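Local coordinates for protein arginine kinase (Anthopleura japonica, PDB 4RF6) that catalyses the reversible transfer of a phosphoryl group from ATP to L-arginine, giving phosphoarginine and ADP, in a monomer built of two tandem kinase units, at residues S248-S251 / R252-R255; V257-I260 / D261-L264; C347-D350 / M351-G354; L499-N502 / E503-I507. All coordinates share one frame; numbering follows the deposited sequence.

Contact 1: S248-S251 / R252-R255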
ATOM      1  N   SER A 248     -15.850  -2.363   4.032  1.00 23.58           N
ATOM      2  CA  SER A 248     -15.249  -3.675   4.270  1.00 26.96           C
ATOM      3  C   SER A 248     -14.381  -3.695   5.531  1.00 24.57           C
ATOM      4  O   SER A 248     -14.354  -4.687   6.260  1.00 21.66           O
ATOM      5  CB  SER A 248     -14.431  -4.107   3.055  1.00 29.92           C
ATOM      6  OG  SER A 248     -13.637  -5.239   3.351  1.00 34.28           O
ATOM      7  N   VAL A 249     -13.669  -2.597   5.780  1.00 24.37           N
ATOM      8  CA  VAL A 249     -12.814  -2.475   6.961  1.00 20.15           C
ATOM      9  C   VAL A 249     -13.638  -2.533   8.254  1.00 21.75           C
ATOM     10  O   VAL A 249     -13.256  -3.200   9.218  1.00 19.99           O
ATOM     11  CB  VAL A 249     -11.998  -1.169   6.936  1.00 16.85           C
ATOM     12  CG1 VAL A 249     -11.345  -0.907   8.293  1.00 21.33           C
ATOM     13  CG2 VAL A 249     -10.944  -1.203   5.837  1.00 16.02           C
ATOM     14  N   PHE A 250     -14.762  -1.825   8.264  1.00 23.24           N
ATOM     15  CA  PHE A 250     -15.625  -1.775   9.436  1.00 26.39           C
ATOM     16  C   PHE A 250     -16.359  -3.094   9.633  1.00 29.06           C
ATOM     17  O   PHE A 250     -16.590  -3.525  10.766  1.00 29.60           O
ATOM     18  CB  PHE A 250     -16.623  -0.622   9.324  1.00 24.54           C
ATOM     19  CG  PHE A 250     -17.406  -0.374  10.585  1.00 24.22           C
ATOM     20  CD1 PHE A 250     -16.751  -0.172  11.794  1.00 22.36           C
ATOM     21  CD2 PHE A 250     -18.794  -0.331  10.561  1.00 26.18           C
ATOM     22  CE1 PHE A 250     -17.467   0.056  12.962  1.00 24.18           C
ATOM     23  CE2 PHE A 250     -19.521  -0.100  11.721  1.00 27.22           C
ATOM     24  CZ  PHE A 250     -18.856   0.095  12.926  1.00 26.69           C
ATOM     25  N   SER A 251     -16.727  -3.730   8.525  1.00 28.11           N
ATOM     26  CA  SER A 251     -17.361  -5.047   8.573  1.00 30.24           C
ATOM     27  C   SER A 251     -16.445  -6.066   9.256  1.00 26.20           C
ATOM     28  O   SER A 251     -16.871  -6.787  10.162  1.00 24.45           O
ATOM     29  CB  SER A 251     -17.724  -5.516   7.158  1.00 31.82           C
ATOM     30  OG  SER A 251     -18.227  -6.834   7.169  1.00 33.92           O
ATOM     31  N   ARG A 252     -15.190  -6.112   8.810  1.00 22.03           N
ATOM     32  CA  ARG A 252     -14.181  -7.001   9.374  1.00 23.05           C
ATOM     33  C   ARG A 252     -13.953  -6.689  10.853  1.00 25.01           C
ATOM     34  O   ARG A 252     -13.856  -7.599  11.684  1.00 27.49           O
ATOM     35  CB  ARG A 252     -12.874  -6.880   8.577  1.00 23.15           C
ATOM     36  CG  ARG A 252     -11.726  -7.753   9.076  1.00 23.34           C
ATOM     37  CD  ARG A 252     -10.598  -7.843   8.050  1.00 25.21           C
ATOM     38  NE  ARG A 252     -10.002  -6.538   7.762  1.00 27.97           N
ATOM     39  CZ  ARG A 252     -10.127  -5.888   6.606  1.00 28.96           C
ATOM     40  NH1 ARG A 252     -10.825  -6.418   5.611  1.00 29.23           N
ATOM     41  NH2 ARG A 252      -9.546  -4.708   6.443  1.00 30.42           N
ATOM     42  N   LEU A 253     -13.887  -5.399  11.182  1.00 23.62           N
ATOM     43  CA  LEU A 253     -13.730  -4.980  12.572  1.00 25.19           C
ATOM     44  C   LEU A 253     -14.881  -5.502  13.422  1.00 26.40           C
ATOM     45  O   LEU A 253     -14.667  -6.158  14.448  1.00 27.84           O
ATOM     46  CB  LEU A 253     -13.661  -3.456  12.684  1.00 23.51           C
ATOM     47  CG  LEU A 253     -13.504  -2.938  14.115  1.00 23.72           C
ATOM     48  CD1 LEU A 253     -12.216  -3.460  14.727  1.00 23.11           C
ATOM     49  CD2 LEU A 253     -13.546  -1.417  14.175  1.00 24.82           C
ATOM     50  N   CYS A 254     -16.102  -5.211  12.981  1.00 21.56           N
ATOM     51  CA  CYS A 254     -17.297  -5.597  13.721  1.00 23.11           C
ATOM     52  C   CYS A 254     -17.389  -7.102  13.931  1.00 24.71           C
ATOM     53  O   CYS A 254     -17.672  -7.562  15.040  1.00 23.90           O
ATOM     54  CB  CYS A 254     -18.547  -5.074  13.020  1.00 23.92           C
ATOM     55  SG  CYS A 254     -18.759  -3.297  13.240  1.00 29.18           S
ATOM     56  N   ARG A 255     -17.137  -7.859  12.867  1.00 26.73           N
ATOM     57  CA  ARG A 255     -17.150  -9.319  12.937  1.00 30.16           C
ATOM     58  C   ARG A 255     -16.307  -9.836  14.102  1.00 30.61           C
ATOM     59  O   ARG A 255     -16.755 -10.679  14.880  1.00 31.16           O
ATOM     60  CB  ARG A 255     -16.661  -9.921  11.617  1.00 33.81           C
ATOM     61  CG  ARG A 255     -17.755 -10.600  10.795  1.00 39.97           C
ATOM     62  CD  ARG A 255     -17.560 -10.357   9.304  1.00 42.54           C
ATOM     63  NE  ARG A 255     -16.206 -10.697   8.874  1.00 43.56           N
ATOM     64  CZ  ARG A 255     -15.571 -10.107   7.867  1.00 44.24           C
ATOM     65  NH1 ARG A 255     -16.163  -9.141   7.177  1.00 44.71           N
ATOM     66  NH2 ARG A 255     -14.339 -10.478   7.555  1.00 43.70           N
TER
HETATM   67  O   HOH W   1     -15.486  -7.337   5.378  1.00 38.16           O
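Cys-254 lies over the ring of Phe-250 one turn back on helix 246-264, a sulfur-aromatic contact on a helix that packs against the eight-stranded antiparallel sheet of the first catalytic domain. SG sits 3.5 Å from the centroid of the Phe-250 ring and 17° off its normal, displaced toward the rim, where CZ is the nearest ring atom. Two torsions bring sulfur and ring together: CG of Phe-250 is anti to the backbone N (chi1 -171°), which swings the ring along the helix toward its C-terminal end, while SG of Cys-254 is turned back beside its own N (chi1 -74°). Leu-253 adds a looser apolar touch, its CD2 lying 4.2 Å from CD1 of Phe-250, obliquely to the ring. Strand 127-136 underlies this side through Ile-132, predicted to belong to the ATP site, and helix 344-370 covers Phe-250.

Backbone bonds between residues four apart tie the two turns together, among them Cys-254 N to Phe-250 O at 2.8 Å.

The polar contacts gather around the two arginines. Arg-252 passes Ser-248 and Val-249 without bonding to their side chains; its guanidinium instead forms a salt bridge with Glu-241 of strand 235-242. Arg-255, bent at chi2 and chi3, folds back over the helix, and its NH2 pairs with Asp-169. Its NH1 gives a weak, bent bond to Ser-251 OG at 3.1 Å and also donates to a water lying in the guanidinium plane, 2.6 Å from NH1, which in turn donates to Ser-248 O at 3.0 Å.

Contact 2: V257-I260 / D261-L264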
ATOM      1  N   VAL A 257     -14.990  -7.968  16.767  1.00 23.42           N
ATOM      2  CA  VAL A 257     -15.329  -7.350  18.047  1.00 24.86           C
ATOM      3  C   VAL A 257     -16.607  -7.947  18.639  1.00 28.19           C
ATOM      4  O   VAL A 257     -16.673  -8.241  19.837  1.00 29.66           O
ATOM      5  CB  VAL A 257     -15.463  -5.815  17.923  1.00 24.16           C
ATOM      6  CG1 VAL A 257     -15.956  -5.213  19.233  1.00 18.54           C
ATOM      7  CG2 VAL A 257     -14.123  -5.190  17.521  1.00 24.15           C
ATOM      8  N   ASN A 258     -17.619  -8.132  17.797  1.00 27.58           N
ATOM      9  CA  ASN A 258     -18.876  -8.721  18.251  1.00 30.27           C
ATOM     10  C   ASN A 258     -18.705 -10.155  18.762  1.00 30.09           C
ATOM     11  O   ASN A 258     -19.354 -10.558  19.730  1.00 33.32           O
ATOM     12  CB  ASN A 258     -19.941  -8.637  17.147  1.00 32.12           C
ATOM     13  CG  ASN A 258     -20.459  -7.223  16.941  1.00 31.99           C
ATOM     14  OD1 ASN A 258     -20.505  -6.426  17.877  1.00 33.34           O
ATOM     15  ND2 ASN A 258     -20.851  -6.905  15.711  1.00 30.90           N
ATOM     16  N   GLU A 259     -17.822 -10.918  18.122  1.00 31.25           N
ATOM     17  CA  GLU A 259     -17.523 -12.278  18.568  1.00 32.80           C
ATOM     18  C   GLU A 259     -16.869 -12.284  19.951  1.00 32.32           C
ATOM     19  O   GLU A 259     -17.248 -13.066  20.830  1.00 30.50           O
ATOM     20  CB  GLU A 259     -16.632 -13.006  17.554  1.00 36.16           C
ATOM     21  CG  GLU A 259     -16.181 -14.394  18.003  1.00 41.30           C
ATOM     22  CD  GLU A 259     -17.340 -15.340  18.295  1.00 47.93           C
ATOM     23  OE1 GLU A 259     -18.447 -15.128  17.754  1.00 49.77           O
ATOM     24  OE2 GLU A 259     -17.139 -16.304  19.066  1.00 50.07           O
ATOM     25  N   ILE A 260     -15.885 -11.410  20.137  1.00 29.07           N
ATOM     26  CA  ILE A 260     -15.262 -11.232  21.441  1.00 27.17           C
ATOM     27  C   ILE A 260     -16.317 -10.789  22.457  1.00 26.86           C
ATOM     28  O   ILE A 260     -16.386 -11.326  23.563  1.00 25.52           O
ATOM     29  CB  ILE A 260     -14.113 -10.204  21.384  1.00 24.83           C
ATOM     30  CG1 ILE A 260     -12.958 -10.725  20.525  1.00 24.38           C
ATOM     31  CG2 ILE A 260     -13.616  -9.881  22.782  1.00 26.41           C
ATOM     32  CD1 ILE A 260     -11.866  -9.686  20.238  1.00 23.15           C
ATOM     33  N   ASP A 261     -17.141  -9.815  22.068  1.00 28.52           N
ATOM     34  CA  ASP A 261     -18.206  -9.306  22.928  1.00 31.26           C
ATOM     35  C   ASP A 261     -19.136 -10.442  23.357  1.00 33.69           C
ATOM     36  O   ASP A 261     -19.412 -10.620  24.548  1.00 31.14           O
ATOM     37  CB  ASP A 261     -19.003  -8.215  22.196  1.00 33.20           C
ATOM     38  CG  ASP A 261     -19.882  -7.392  23.135  1.00 37.24           C
ATOM     39  OD1 ASP A 261     -20.081  -7.812  24.296  1.00 39.71           O
ATOM     40  OD2 ASP A 261     -20.376  -6.325  22.701  1.00 37.42           O
ATOM     41  N   LYS A 262     -19.608 -11.208  22.376  1.00 37.80           N
ATOM     42  CA  LYS A 262     -20.481 -12.354  22.621  1.00 40.46           C
ATOM     43  C   LYS A 262     -19.898 -13.325  23.654  1.00 36.92           C
ATOM     44  O   LYS A 262     -20.559 -13.675  24.633  1.00 34.96           O
ATOM     45  CB  LYS A 262     -20.734 -13.094  21.305  1.00 43.14           C
ATOM     46  CG  LYS A 262     -21.480 -14.409  21.455  1.00 48.27           C
ATOM     47  CD  LYS A 262     -21.407 -15.227  20.173  1.00 51.19           C
ATOM     48  CE  LYS A 262     -22.674 -16.036  19.964  1.00 54.57           C
ATOM     49  NZ  LYS A 262     -22.653 -16.767  18.666  1.00 55.76           N
ATOM     50  N   LYS A 263     -18.656 -13.743  23.433  1.00 33.37           N
ATOM     51  CA  LYS A 263     -18.030 -14.759  24.268  1.00 34.92           C
ATOM     52  C   LYS A 263     -17.524 -14.224  25.607  1.00 36.69           C
ATOM     53  O   LYS A 263     -17.451 -14.969  26.587  1.00 38.07           O
ATOM     54  CB  LYS A 263     -16.878 -15.428  23.512  1.00 36.60           C
ATOM     55  CG  LYS A 263     -17.309 -16.241  22.293  1.00 38.82           C
ATOM     56  CD  LYS A 263     -18.142 -17.457  22.708  1.00 38.98           C
ATOM     57  CE  LYS A 263     -18.565 -18.296  21.506  1.00 39.04           C
ATOM     58  NZ  LYS A 263     -17.395 -18.679  20.667  1.00 38.49           N
ATOM     59  N   LEU A 264     -17.175 -12.940  25.655  1.00 34.63           N
ATOM     60  CA  LEU A 264     -16.479 -12.404  26.826  1.00 29.13           C
ATOM     61  C   LEU A 264     -17.169 -11.235  27.536  1.00 25.30           C
ATOM     62  O   LEU A 264     -17.135 -11.154  28.765  1.00 25.68           O
ATOM     63  CB  LEU A 264     -15.036 -12.030  26.475  1.00 25.72           C
ATOM     64  CG  LEU A 264     -14.141 -13.190  26.038  1.00 25.23           C
ATOM     65  CD1 LEU A 264     -12.699 -12.740  25.868  1.00 17.91           C
ATOM     66  CD2 LEU A 264     -14.229 -14.325  27.038  1.00 28.37           C
TER
HETATM   67  O   HOH W   2     -19.443  -5.639  20.093  1.00 24.79           O
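Ile-260 and Leu-264 meet on the inward side of the last turns of helix 246-264, with CG2 of Ile-260 4.3 Å from CD1 of Leu-264. The touch is light, and denser packing comes from their surroundings: Ile-260 also rests on Val-162 of helix 149-163, Leu-235 of strand 235-242 and Phe-266, and Leu-264 reaches Lys-158. Val-257 continues this buried side toward Ile-237.

Main-chain bonds between residues four apart run through the whole segment, but the final one is more bent, Leu-264 N meeting Ile-260 O at 2.8 Å with an N-H...O angle of 136°. Here the helix, packed across strand 235-242 of the catalytic domain's antiparallel sheet, ends.

The side nearer solvent is held by charge and water, although Glu-259 and Lys-263 both also touch Val-162. An i to i+4 salt bridge joins Glu-259 OE2 to Lys-263 NZ at 2.9 Å, the ammonium approaching nearly in line with the C-O bond. Bends in both chains, at chi2 of Glu-259 (59°) and at chi2 and chi4 of Lys-263, curl them together, bringing CG of Lys-263 within 3.2 Å of Glu-259 OE2. Lys-262 passes OE1 of Glu-259 with its CD at 3.8 Å, its ammonium making no contact. Asn-258 and Asp-261 meet through a water that donates to both, at 2.6 Å from Asn-258 OD1 and 2.9 Å from Asp-261 OD2, while Asn-258 ND2 bonds to the carbonyl of Met-110.

Contact 3: C347-D350 / M351-G354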
ATOM      1  N   CYS A 347     -19.979   7.332  13.506  1.00 29.61           N
ATOM      2  CA  CYS A 347     -18.614   7.786  13.264  1.00 30.55           C
ATOM      3  C   CYS A 347     -18.145   7.377  11.866  1.00 26.12           C
ATOM      4  O   CYS A 347     -17.620   8.199  11.109  1.00 26.68           O
ATOM      5  CB  CYS A 347     -17.667   7.231  14.335  1.00 32.89           C
ATOM      6  SG  CYS A 347     -15.949   7.758  14.131  1.00 30.30           S
ATOM      7  N   VAL A 348     -18.346   6.107  11.525  1.00 23.47           N
ATOM      8  CA  VAL A 348     -17.968   5.591  10.208  1.00 24.13           C
ATOM      9  C   VAL A 348     -18.738   6.276   9.074  1.00 25.45           C
ATOM     10  O   VAL A 348     -18.167   6.600   8.026  1.00 26.15           O
ATOM     11  CB  VAL A 348     -18.160   4.060  10.129  1.00 20.18           C
ATOM     12  CG1 VAL A 348     -17.907   3.557   8.730  1.00 20.59           C
ATOM     13  CG2 VAL A 348     -17.238   3.348  11.126  1.00 21.70           C
ATOM     14  N   GLN A 349     -20.033   6.499   9.278  1.00 25.62           N
ATOM     15  CA  GLN A 349     -20.852   7.115   8.238  1.00 27.15           C
ATOM     16  C   GLN A 349     -20.431   8.564   8.004  1.00 28.63           C
ATOM     17  O   GLN A 349     -20.351   9.016   6.857  1.00 31.06           O
ATOM     18  CB  GLN A 349     -22.338   7.046   8.593  1.00 29.47           C
ATOM     19  CG  GLN A 349     -23.273   7.223   7.393  1.00 30.20           C
ATOM     20  CD  GLN A 349     -23.174   6.074   6.399  1.00 30.25           C
ATOM     21  OE1 GLN A 349     -23.631   4.964   6.668  1.00 31.88           O
ATOM     22  NE2 GLN A 349     -22.563   6.332   5.250  1.00 32.68           N
ATOM     23  N   ASP A 350     -20.155   9.289   9.089  1.00 27.13           N
ATOM     24  CA  ASP A 350     -19.642  10.656   8.976  1.00 29.40           C
ATOM     25  C   ASP A 350     -18.301  10.648   8.245  1.00 26.08           C
ATOM     26  O   ASP A 350     -18.017  11.518   7.420  1.00 28.44           O
ATOM     27  CB  ASP A 350     -19.459  11.292  10.357  1.00 31.31           C
ATOM     28  CG  ASP A 350     -20.772  11.637  11.029  1.00 34.97           C
ATOM     29  OD1 ASP A 350     -21.816  11.582  10.348  1.00 32.60           O
ATOM     30  OD2 ASP A 350     -20.747  11.969  12.239  1.00 37.68           O
ATOM     31  N   MET A 351     -17.484   9.652   8.567  1.00 20.91           N
ATOM     32  CA  MET A 351     -16.164   9.495   7.972  1.00 23.99           C
ATOM     33  C   MET A 351     -16.295   9.281   6.477  1.00 25.34           C
ATOM     34  O   MET A 351     -15.572   9.879   5.673  1.00 24.69           O
ATOM     35  CB  MET A 351     -15.474   8.278   8.574  1.00 27.78           C
ATOM     36  CG  MET A 351     -13.982   8.377   8.553  1.00 34.95           C
ATOM     37  SD  MET A 351     -13.482   9.683   9.686  1.00 46.72           S
ATOM     38  CE  MET A 351     -12.111  10.322   8.749  1.00 46.97           C
ATOM     39  N   TYR A 352     -17.225   8.404   6.114  1.00 25.34           N
ATOM     40  CA  TYR A 352     -17.494   8.085   4.721  1.00 24.26           C
ATOM     41  C   TYR A 352     -18.070   9.291   3.977  1.00 24.93           C
ATOM     42  O   TYR A 352     -17.600   9.645   2.889  1.00 22.99           O
ATOM     43  CB  TYR A 352     -18.473   6.908   4.649  1.00 27.55           C
ATOM     44  CG  TYR A 352     -18.874   6.536   3.244  1.00 27.99           C
ATOM     45  CD1 TYR A 352     -18.073   5.706   2.472  1.00 29.55           C
ATOM     46  CD2 TYR A 352     -20.054   7.015   2.685  1.00 33.25           C
ATOM     47  CE1 TYR A 352     -18.434   5.361   1.186  1.00 28.41           C
ATOM     48  CE2 TYR A 352     -20.418   6.680   1.388  1.00 33.33           C
ATOM     49  CZ  TYR A 352     -19.601   5.853   0.649  1.00 30.92           C
ATOM     50  OH  TYR A 352     -19.952   5.513  -0.638  1.00 32.74           O
ATOM     51  N   ASP A 353     -19.094   9.908   4.563  1.00 26.13           N
ATOM     52  CA  ASP A 353     -19.771  11.037   3.933  1.00 27.66           C
ATOM     53  C   ASP A 353     -18.816  12.224   3.826  1.00 29.37           C
ATOM     54  O   ASP A 353     -18.791  12.934   2.813  1.00 30.45           O
ATOM     55  CB  ASP A 353     -21.018  11.443   4.727  1.00 29.47           C
ATOM     56  CG  ASP A 353     -22.089  10.358   4.761  1.00 31.22           C
ATOM     57  OD1 ASP A 353     -21.994   9.388   3.990  1.00 32.47           O
ATOM     58  OD2 ASP A 353     -23.038  10.491   5.567  1.00 33.08           O
ATOM     59  N   GLY A 354     -18.024  12.430   4.872  1.00 25.05           N
ATOM     60  CA  GLY A 354     -17.068  13.523   4.902  1.00 27.06           C
ATOM     61  C   GLY A 354     -15.969  13.400   3.860  1.00 28.55           C
ATOM     62  O   GLY A 354     -15.717  14.344   3.103  1.00 28.96           O
TER
HETATM   63  O   HOH W   3     -23.451  11.109   8.295  1.00 30.11           O
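Gln-349 and Asp-353 form a polar i to i+4 contact on helix 344-370, which packs beside helix 246-264 on the antiparallel sheet of the first catalytic domain. NE2 of Gln-349 gives a weak hydrogen bond to Asp-353 OD1, long at 3.4 Å but fairly straight at 158°, with the amide and carboxylate planes 30° apart. The bend at chi2 of Gln-349 turns the amide along the helix toward Asp-353. Its OE1 has a firmer partner in the backbone N of Lys-116, so one amide joins the helix to the loop passing over it.

Beside this pair, NE2 lies 3.7 Å from CD2 of Tyr-352. The two side chains run alongside one another, amide and ring almost perpendicular at 86°, and the phenol OH reaches the carbonyl of Pro-118 in the same loop. The opposite side of the helix is apolar: Met-351 rests on Ile-334 and on Ala-288, a predicted ATP-site residue, and Cys-347 reaches Met-286.

Asp-350 and Asp-353 keep their carboxylates apart, with OD1 of Asp-350 5.1 Å from OD2 of Asp-353. A single water spans them, donating to Asp-350 OD1 at 2.7 Å and to Asp-353 OD2 at 2.8 Å.

Contact 4: L499-N502 / E503-I507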
ATOM      1  N   LEU A 499      -5.489  -0.204 -13.309  1.00 17.17           N
ATOM      2  CA  LEU A 499      -5.808  -1.245 -12.329  1.00 16.64           C
ATOM      3  C   LEU A 499      -6.459  -0.702 -11.061  1.00 18.49           C
ATOM      4  O   LEU A 499      -6.046   0.335 -10.531  1.00 15.98           O
ATOM      5  CB  LEU A 499      -4.546  -2.025 -11.935  1.00 16.31           C
ATOM      6  CG  LEU A 499      -3.932  -3.017 -12.915  1.00 16.96           C
ATOM      7  CD1 LEU A 499      -2.680  -3.653 -12.309  1.00 19.90           C
ATOM      8  CD2 LEU A 499      -4.935  -4.090 -13.294  1.00 16.92           C
ATOM      9  N   THR A 500      -7.477  -1.414 -10.575  1.00 21.89           N
ATOM     10  CA  THR A 500      -8.041  -1.150  -9.255  1.00 20.68           C
ATOM     11  C   THR A 500      -7.254  -1.959  -8.234  1.00 18.06           C
ATOM     12  O   THR A 500      -6.471  -2.841  -8.604  1.00 16.83           O
ATOM     13  CB  THR A 500      -9.523  -1.547  -9.156  1.00 21.73           C
ATOM     14  OG1 THR A 500      -9.649  -2.968  -9.295  1.00 20.65           O
ATOM     15  CG2 THR A 500     -10.354  -0.848 -10.227  1.00 22.33           C
ATOM     16  N   ARG A 501      -7.452  -1.669  -6.953  1.00 18.56           N
ATOM     17  CA  ARG A 501      -6.731  -2.387  -5.909  1.00 16.90           C
ATOM     18  C   ARG A 501      -6.948  -3.891  -5.998  1.00 17.70           C
ATOM     19  O   ARG A 501      -5.986  -4.668  -5.966  1.00 17.57           O
ATOM     20  CB  ARG A 501      -7.145  -1.903  -4.520  1.00 20.54           C
ATOM     21  CG  ARG A 501      -6.608  -2.778  -3.396  1.00 20.72           C
ATOM     22  CD  ARG A 501      -6.714  -2.085  -2.046  1.00 22.16           C
ATOM     23  NE  ARG A 501      -5.955  -2.812  -1.035  1.00 24.44           N
ATOM     24  CZ  ARG A 501      -6.478  -3.706  -0.201  1.00 24.74           C
ATOM     25  NH1 ARG A 501      -7.779  -3.974  -0.227  1.00 24.09           N
ATOM     26  NH2 ARG A 501      -5.697  -4.326   0.667  1.00 27.91           N
ATOM     27  N   ASN A 502      -8.210  -4.300  -6.105  1.00 16.33           N
ATOM     28  CA  ASN A 502      -8.547  -5.722  -6.106  1.00 21.03           C
ATOM     29  C   ASN A 502      -8.051  -6.466  -7.343  1.00 16.10           C
ATOM     30  O   ASN A 502      -7.626  -7.617  -7.248  1.00 18.37           O
ATOM     31  CB  ASN A 502     -10.056  -5.921  -5.916  1.00 26.92           C
ATOM     32  CG  ASN A 502     -10.523  -5.533  -4.525  1.00 33.78           C
ATOM     33  OD1 ASN A 502      -9.752  -5.579  -3.566  1.00 34.18           O
ATOM     34  ND2 ASN A 502     -11.791  -5.146  -4.409  1.00 36.97           N
ATOM     35  N   GLU A 503      -8.104  -5.817  -8.503  1.00 17.25           N
ATOM     36  CA  GLU A 503      -7.524  -6.402  -9.716  1.00 14.56           C
ATOM     37  C   GLU A 503      -6.041  -6.730  -9.538  1.00 15.89           C
ATOM     38  O   GLU A 503      -5.592  -7.835  -9.854  1.00 18.92           O
ATOM     39  CB  GLU A 503      -7.674  -5.456 -10.906  1.00 16.25           C
ATOM     40  CG  GLU A 503      -9.077  -5.310 -11.471  1.00 21.08           C
ATOM     41  CD  GLU A 503      -9.101  -4.361 -12.663  1.00 24.86           C
ATOM     42  OE1 GLU A 503      -9.267  -4.838 -13.803  1.00 26.97           O
ATOM     43  OE2 GLU A 503      -8.936  -3.141 -12.450  1.00 23.98           O
ATOM     44  N   ARG A 504      -5.274  -5.763  -9.041  1.00 14.94           N
ATOM     45  CA  ARG A 504      -3.830  -5.957  -8.879  1.00 17.29           C
ATOM     46  C   ARG A 504      -3.536  -7.117  -7.928  1.00 17.50           C
ATOM     47  O   ARG A 504      -2.634  -7.925  -8.177  1.00 17.50           O
ATOM     48  CB  ARG A 504      -3.151  -4.677  -8.375  1.00 16.37           C
ATOM     49  CG  ARG A 504      -1.637  -4.815  -8.244  1.00 17.55           C
ATOM     50  CD  ARG A 504      -1.004  -3.549  -7.668  1.00 16.70           C
ATOM     51  NE  ARG A 504      -1.216  -2.398  -8.542  1.00 14.37           N
ATOM     52  CZ  ARG A 504      -2.098  -1.435  -8.309  1.00 15.75           C
ATOM     53  NH1 ARG A 504      -2.852  -1.477  -7.220  1.00 18.35           N
ATOM     54  NH2 ARG A 504      -2.225  -0.427  -9.163  1.00 12.99           N
ATOM     55  N   LEU A 505      -4.301  -7.191  -6.842  1.00 18.53           N
ATOM     56  CA  LEU A 505      -4.173  -8.279  -5.879  1.00 19.55           C
ATOM     57  C   LEU A 505      -4.581  -9.616  -6.499  1.00 20.35           C
ATOM     58  O   LEU A 505      -3.967 -10.642  -6.216  1.00 19.71           O
ATOM     59  CB  LEU A 505      -5.018  -8.007  -4.629  1.00 19.61           C
ATOM     60  CG  LEU A 505      -4.560  -6.907  -3.674  1.00 25.71           C
ATOM     61  CD1 LEU A 505      -5.651  -6.588  -2.666  1.00 26.01           C
ATOM     62  CD2 LEU A 505      -3.289  -7.317  -2.949  1.00 27.47           C
ATOM     63  N   ASP A 506      -5.624  -9.609  -7.328  1.00 22.84           N
ATOM     64  CA  ASP A 506      -6.061 -10.834  -8.003  1.00 25.01           C
ATOM     65  C   ASP A 506      -4.991 -11.324  -8.967  1.00 23.02           C
ATOM     66  O   ASP A 506      -4.711 -12.516  -9.046  1.00 20.70           O
ATOM     67  CB  ASP A 506      -7.370 -10.619  -8.769  1.00 28.47           C
ATOM     68  CG  ASP A 506      -8.581 -10.544  -7.858  1.00 35.65           C
ATOM     69  OD1 ASP A 506      -8.454 -10.893  -6.663  1.00 38.34           O
ATOM     70  OD2 ASP A 506      -9.663 -10.141  -8.341  1.00 34.84           O
ATOM     71  N   ILE A 507      -4.403 -10.390  -9.706  1.00 20.88           N
ATOM     72  CA  ILE A 507      -3.325 -10.705 -10.638  1.00 17.87           C
ATOM     73  C   ILE A 507      -2.131 -11.325  -9.914  1.00 19.91           C
ATOM     74  O   ILE A 507      -1.630 -12.369 -10.330  1.00 20.19           O
ATOM     75  CB  ILE A 507      -2.892  -9.452 -11.425  1.00 16.05           C
ATOM     76  CG1 ILE A 507      -3.972  -9.066 -12.436  1.00 14.60           C
ATOM     77  CG2 ILE A 507      -1.561  -9.683 -12.123  1.00 14.18           C
ATOM     78  CD1 ILE A 507      -3.881  -7.632 -12.942  1.00 13.31           C
TER
HETATM   79  O   HOH W   4      -4.845   0.726  -8.089  1.00 21.04           O
HETATM   80  O   HOH W   5      -3.381  -3.412  -4.980  1.00 22.48           O
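Thr-500 and Glu-503 form a capping box at the start of helix 501-516 in the second catalytic domain. The stronger half is the bond from Thr-500 N to Glu-503 OE2, 2.9 Å long and nearly straight at 162°, which meets the oxygen on its anti side and 21° out of the carboxylate plane. The reciprocal bond, from Glu-503 N to Thr-500 OG1, is weak at 3.3 Å. OG1 stands between the backbone N and the carbonyl carbon of Thr-500 (chi1 65°), where it faces the first turn. The other carboxylate oxygen, OE1, accepts from Ala-494 N, so Glu-503 also ties the cap to the preceding loop.

Arg-504 turns its guanidinium back beside the cap, and two waters lie at its edge. One links NH2 of Arg-504 to Leu-499 O, to which it donates at 2.7 Å; the other accepts from NH1 and donates to Arg-501 O. Leu-499 CB lies over a face of the same guanidinium.

Farther out, CD1 of Leu-505 sits centrally over one face of the Arg-501 guanidinium, 3.9 Å from CZ, while NE of Arg-501 pairs with Glu-565. On the remaining side, Leu-499 and Ile-507 meet tip to tip, CD2 to CD1 at 3.7 Å, an apolar contact reaching past the capping box to the second turn.

The capping box is consistent with a well-defined helix start: Glu-503 N, with no carbonyl of a preceding turn to bond to, is met weakly by Thr-500 OG1, and the Glu-503 carboxylate in return takes up Thr-500 N, while Leu-499 against Ile-507 holds the incoming chain.

Contacts 1, 2 and 3 belong to the first catalytic domain, and contact 4 to the second. Contacts 1 and 2 follow one another along helix 246-264, their centres 14 Å apart. Contact 3, on helix 344-370, comes later in the chain, yet its centre lies 15 Å from that of contact 1, and the two touch where Phe-250 CD1 meets Val-348 CG2 at 3.6 Å. These helices pack on one eight-stranded sheet, which carries predicted ATP-site residues. Contact 4 opens helix 501-516 in the second repeat, 21 Å from contact 1 between centres, with nearest atoms about 7 Å apart. Its Arg-501 forms a weak, long ion pair with Glu-241, the salt-bridge partner of Arg-252, bridging the tandem units.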